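Side-chain contacts in chymotrypsin-like serine protease (PDB 1MBM), which is a chymotrypsin-like serine protease of equine arteritis virus, probably cleaving the viral replicase polyprotein: residues Trp108-Ser111 and Gly112-Gly115; Thr151-Leu154 and Ser155-Ser158. All coordinates share one frame; numbering follows the deposited sequence.

Contact 1 (Trp108-Ser111 and Gly112-Gly115); sequences WTTS and GDSG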
ATOM      1  N   TRP A 108      -2.536  -8.895  -3.825  1.00 11.85           N
ATOM      2  CA  TRP A 108      -2.778 -10.049  -2.969  1.00 13.38           C
ATOM      3  C   TRP A 108      -2.273  -9.721  -1.572  1.00 11.21           C
ATOM      4  O   TRP A 108      -1.073  -9.529  -1.373  1.00 13.22           O
ATOM      5  CB  TRP A 108      -2.085 -11.298  -3.518  1.00 15.82           C
ATOM      6  CG  TRP A 108      -2.401 -12.531  -2.731  1.00 27.84           C
ATOM      7  CD1 TRP A 108      -3.487 -13.348  -2.886  1.00 34.38           C
ATOM      8  CD2 TRP A 108      -1.637 -13.083  -1.651  1.00 32.87           C
ATOM      9  NE1 TRP A 108      -3.437 -14.378  -1.976  1.00 38.08           N
ATOM     10  CE2 TRP A 108      -2.313 -14.236  -1.203  1.00 38.64           C
ATOM     11  CE3 TRP A 108      -0.445 -12.720  -1.016  1.00 35.28           C
ATOM     12  CZ2 TRP A 108      -1.836 -15.027  -0.156  1.00 39.32           C
ATOM     13  CZ3 TRP A 108       0.024 -13.503   0.023  1.00 37.57           C
ATOM     14  CH2 TRP A 108      -0.667 -14.644   0.441  1.00 38.08           C
ATOM     15  N   THR A 109      -3.183  -9.599  -0.612  1.00 10.20           N
ATOM     16  CA  THR A 109      -2.797  -9.264   0.768  1.00 11.65           C
ATOM     17  C   THR A 109      -3.541 -10.091   1.813  1.00 12.05           C
ATOM     18  O   THR A 109      -4.561 -10.705   1.507  1.00 11.87           O
ATOM     19  CB  THR A 109      -3.081  -7.778   1.077  1.00 13.85           C
ATOM     20  OG1 THR A 109      -4.467  -7.501   0.838  1.00 13.47           O
ATOM     21  CG2 THR A 109      -2.338  -6.835   0.115  1.00 11.02           C
ATOM     22  N   THR A 110      -3.018 -10.103   3.042  1.00 10.92           N
ATOM     23  CA  THR A 110      -3.697 -10.726   4.192  1.00 15.73           C
ATOM     24  C   THR A 110      -3.911  -9.671   5.276  1.00 13.97           C
ATOM     25  O   THR A 110      -3.372  -8.577   5.189  1.00 11.28           O
ATOM     26  CB  THR A 110      -2.881 -11.877   4.798  1.00 16.16           C
ATOM     27  OG1 THR A 110      -1.578 -11.394   5.155  1.00 22.79           O
ATOM     28  CG2 THR A 110      -2.611 -12.971   3.765  1.00 20.82           C
ATOM     29  N   SER A 111      -4.656 -10.014   6.321  1.00 14.29           N
ATOM     30  CA  SER A 111      -4.928  -9.044   7.384  1.00 14.60           C
ATOM     31  C   SER A 111      -3.661  -8.403   7.954  1.00 12.62           C
ATOM     32  O   SER A 111      -3.615  -7.184   8.168  1.00 13.42           O
ATOM     33  CB  SER A 111      -5.752  -9.662   8.511  1.00 15.56           C
ATOM     34  OG  SER A 111      -6.167  -8.636   9.389  1.00 20.44           O
ATOM     35  N   GLY A 112      -2.631  -9.218   8.176  1.00  8.08           N
ATOM     36  CA  GLY A 112      -1.361  -8.723   8.683  1.00  8.96           C
ATOM     37  C   GLY A 112      -0.670  -7.669   7.823  1.00 10.74           C
ATOM     38  O   GLY A 112       0.225  -6.964   8.306  1.00 10.64           O
ATOM     39  N   ASP A 113      -1.090  -7.536   6.560  1.00  8.15           N
ATOM     40  CA  ASP A 113      -0.488  -6.560   5.653  1.00  5.05           C
ATOM     41  C   ASP A 113      -1.100  -5.177   5.795  1.00  6.58           C
ATOM     42  O   ASP A 113      -0.647  -4.244   5.130  1.00  6.22           O
ATOM     43  CB  ASP A 113      -0.643  -6.973   4.184  1.00  6.12           C
ATOM     44  CG  ASP A 113       0.086  -8.256   3.843  1.00 13.20           C
ATOM     45  OD1 ASP A 113       1.132  -8.548   4.460  1.00  9.97           O
ATOM     46  OD2 ASP A 113      -0.321  -9.032   2.952  1.00 11.08           O
ATOM     47  N   SER A 114      -2.142  -5.044   6.616  1.00  4.19           N
ATOM     48  CA  SER A 114      -2.751  -3.728   6.830  1.00  8.65           C
ATOM     49  C   SER A 114      -1.676  -2.774   7.333  1.00  7.96           C
ATOM     50  O   SER A 114      -0.874  -3.129   8.195  1.00  6.47           O
ATOM     51  CB  SER A 114      -3.916  -3.811   7.820  1.00 10.03           C
ATOM     52  OG  SER A 114      -5.066  -4.361   7.193  1.00 12.74           O
ATOM     53  N   GLY A 115      -1.639  -1.578   6.766  1.00  9.73           N
ATOM     54  CA  GLY A 115      -0.636  -0.607   7.145  1.00  9.97           C
ATOM     55  C   GLY A 115       0.593  -0.542   6.254  1.00  8.41           C
ATOM     56  O   GLY A 115       1.360   0.417   6.367  1.00  6.14           O
TER
HETATM   57  O   HOH W   1      -6.958  -5.767   9.088  1.00 49.64           O
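The flat carboxylate of D113 presents one face to T110 and its OD2 end to T109. This is the turn around the G-D-S-G sequence, the form of the Gly-X-Ser-Gly signature of chymotrypsin-like proteases that carries S114, probably the nucleophile of a triad with H33 and D59. T110 gives two donors to OD2 from the same side. Its backbone N lies 2.9 Å from D113 OD2, with an N-H...O angle of 163°, but approaches 45° out of the carboxylate plane; the hydroxyl sits further over the face and makes only a weak bond, T110 OG1 to D113 OD2, of 3.5 Å. With chi1 at 56°, T110 OG1 is placed between its backbone N and carbonyl carbon, on the side of the carboxylate. T109 instead stands beside the OD2 end, its CA 3.3 Å from D113 OD2. A salt bridge from R197 to the same oxygen adds a charged partner, which would be expected to stabilise the carboxylate in its ionised form, while T91 of strand 85-91 also packs on D113.

The backbone closes the turn twice. D113 N donates to T110 O at 2.9 Å, and S114 N donates to S111 O at 3.0 Å, both from above the carbonyl planes. In relatives with a formed oxyanion hole, the amides corresponding to G112 N and S114 N both face the substrate carbonyl; here the S111-G112 peptide sends its O to S114 N in the 3-10 turn, consistent with the collapsed state of the hole. S114 OG also has a weak bond to H33 NE2. One water bridges the hydroxyls of S111 and S114, 3.0 Å from S111 OG and 3.0 Å from S114 OG.

Contact 2 (Thr151-Leu154 and Ser155-Ser158); sequences TVTL and SSLS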
ATOM      1  N   THR A 151     -15.643   2.388  -9.406  1.00  6.07           N
ATOM      2  CA  THR A 151     -15.577   1.508 -10.571  1.00  7.76           C
ATOM      3  C   THR A 151     -14.825   2.158 -11.699  1.00  6.84           C
ATOM      4  O   THR A 151     -14.671   3.372 -11.730  1.00  7.12           O
ATOM      5  CB  THR A 151     -16.975   1.093 -11.104  1.00  6.06           C
ATOM      6  OG1 THR A 151     -17.631   2.219 -11.699  1.00 11.21           O
ATOM      7  CG2 THR A 151     -17.904   0.665  -9.988  1.00  6.05           C
ATOM      8  N   VAL A 152     -14.373   1.336 -12.642  1.00  9.79           N
ATOM      9  CA  VAL A 152     -13.722   1.836 -13.846  1.00  9.37           C
ATOM     10  C   VAL A 152     -13.892   0.788 -14.947  1.00  9.12           C
ATOM     11  O   VAL A 152     -13.947  -0.411 -14.661  1.00  7.55           O
ATOM     12  CB  VAL A 152     -12.219   2.138 -13.613  1.00 10.66           C
ATOM     13  CG1 VAL A 152     -11.426   0.832 -13.408  1.00 10.86           C
ATOM     14  CG2 VAL A 152     -11.639   2.955 -14.776  1.00 14.51           C
ATOM     15  N   THR A 153     -14.011   1.227 -16.199  1.00  6.84           N
ATOM     16  CA  THR A 153     -14.118   0.267 -17.298  1.00  6.80           C
ATOM     17  C   THR A 153     -12.726  -0.219 -17.653  1.00  6.87           C
ATOM     18  O   THR A 153     -11.725   0.427 -17.325  1.00  5.69           O
ATOM     19  CB  THR A 153     -14.760   0.890 -18.540  1.00  7.65           C
ATOM     20  OG1 THR A 153     -14.031   2.069 -18.906  1.00  6.70           O
ATOM     21  CG2 THR A 153     -16.180   1.393 -18.250  1.00  5.13           C
ATOM     22  N   LEU A 154     -12.649  -1.365 -18.314  1.00  7.54           N
ATOM     23  CA  LEU A 154     -11.359  -1.876 -18.741  1.00  7.60           C
ATOM     24  C   LEU A 154     -10.759  -0.967 -19.797  1.00  7.46           C
ATOM     25  O   LEU A 154      -9.546  -0.761 -19.814  1.00  6.82           O
ATOM     26  CB  LEU A 154     -11.464  -3.305 -19.277  1.00  7.20           C
ATOM     27  CG  LEU A 154     -11.342  -4.479 -18.301  1.00 16.48           C
ATOM     28  CD1 LEU A 154     -11.548  -5.803 -19.042  1.00 12.71           C
ATOM     29  CD2 LEU A 154      -9.989  -4.471 -17.598  1.00 11.51           C
ATOM     30  N   SER A 155     -11.601  -0.421 -20.670  1.00  5.33           N
ATOM     31  CA  SER A 155     -11.105   0.474 -21.716  1.00 10.15           C
ATOM     32  C   SER A 155     -10.484   1.737 -21.114  1.00  9.74           C
ATOM     33  O   SER A 155      -9.389   2.135 -21.506  1.00  7.30           O
ATOM     34  CB  SER A 155     -12.207   0.831 -22.711  1.00  8.53           C
ATOM     35  OG  SER A 155     -13.261   1.506 -22.062  1.00 11.39           O
ATOM     36  N   SER A 156     -11.168   2.343 -20.146  1.00  8.38           N
ATOM     37  CA  SER A 156     -10.652   3.542 -19.484  1.00 10.52           C
ATOM     38  C   SER A 156      -9.329   3.254 -18.772  1.00 10.87           C
ATOM     39  O   SER A 156      -8.384   4.032 -18.880  1.00  9.00           O
ATOM     40  CB  SER A 156     -11.683   4.124 -18.505  1.00  9.59           C
ATOM     41  OG  SER A 156     -11.083   5.052 -17.618  1.00 19.86           O
ATOM     42  N   LEU A 157      -9.274   2.125 -18.061  1.00  8.77           N
ATOM     43  CA  LEU A 157      -8.067   1.682 -17.380  1.00  9.31           C
ATOM     44  C   LEU A 157      -6.934   1.453 -18.396  1.00 12.11           C
ATOM     45  O   LEU A 157      -5.779   1.813 -18.152  1.00  7.64           O
ATOM     46  CB  LEU A 157      -8.371   0.376 -16.633  1.00 10.26           C
ATOM     47  CG  LEU A 157      -7.510  -0.163 -15.493  1.00 15.13           C
ATOM     48  CD1 LEU A 157      -7.145   0.925 -14.476  1.00 10.84           C
ATOM     49  CD2 LEU A 157      -8.264  -1.308 -14.814  1.00  9.19           C
ATOM     50  N   SER A 158      -7.287   0.874 -19.544  1.00  9.98           N
ATOM     51  CA  SER A 158      -6.318   0.523 -20.588  1.00 11.15           C
ATOM     52  C   SER A 158      -5.522   1.694 -21.186  1.00 11.10           C
ATOM     53  O   SER A 158      -4.390   1.517 -21.628  1.00  9.11           O
ATOM     54  CB  SER A 158      -7.016  -0.271 -21.691  1.00  8.72           C
ATOM     55  OG  SER A 158      -7.466  -1.509 -21.176  1.00 10.05           O
TER
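V152 and L157 meet through their branches, V152 CG1 lying 4.1 Å from L157 CD2 where the two side chains cross at about a right angle. The torsions prepare this: CG1 of V152 is tucked between its backbone N and carbonyl carbon (chi1 70°), whereas L157 swings its CG opposite its own N. The other valine branch, CG2, rests 3.6 Å from S156 OG, so the fork of V152 spans two residues of the first helical turn. L157 is buried and continues beyond this pair onto L187 of helix 185-192.

L154 follows a different plan. Its side chain departs from the turn and packs among I168, I176, V180 and V183, so that much of its local contact is made by the backbone. L154 O is gripped by two donors of one residue: S158 N at 2.8 Å, tilted from the carbonyl plane to one side, and S158 OG at 2.6 Å, well above it on the opposite face. The hydroxyl thus folds back onto the helix and spends its proton on the carbonyl four residues earlier.

T153, just before the helix, caps its N-terminal end. Its OG1 accepts from S156 N at 3.1 Å (N-H...O angle 154°), while T153 O receives L157 N at 3.1 Å in the first four-residue helical bond. S155 OG turns to D179, a carboxylate near the positive end of the helix dipole, where its charge is probably favourable. V152 and L154 also bond through their backbones to I177, in the parallel pairing of strands 152-153 and 176-177. The whole is a strand running directly into a short helix through a threonine N-cap, within the alpha/beta C-terminal extension of this protease.

How the contacts relate
Contact 1 comes first along the chain and closes before contact 2 opens; their centres are 25 Å apart, with nearest atoms about 15 Å apart and no touch. Residues 108-115 form the loop from strand 105-106 to strand 117-120, both members of the seven-stranded antiparallel sheet of the second chymotrypsin-like barrel. Residues 151-158 lie in the extension beyond it, where a two-stranded parallel sheet and short helices follow the second barrel. The last residues of the chain run back from the extension to the loop of contact 1. The loop carrying the probable nucleophile is therefore tied to the C-terminal tail.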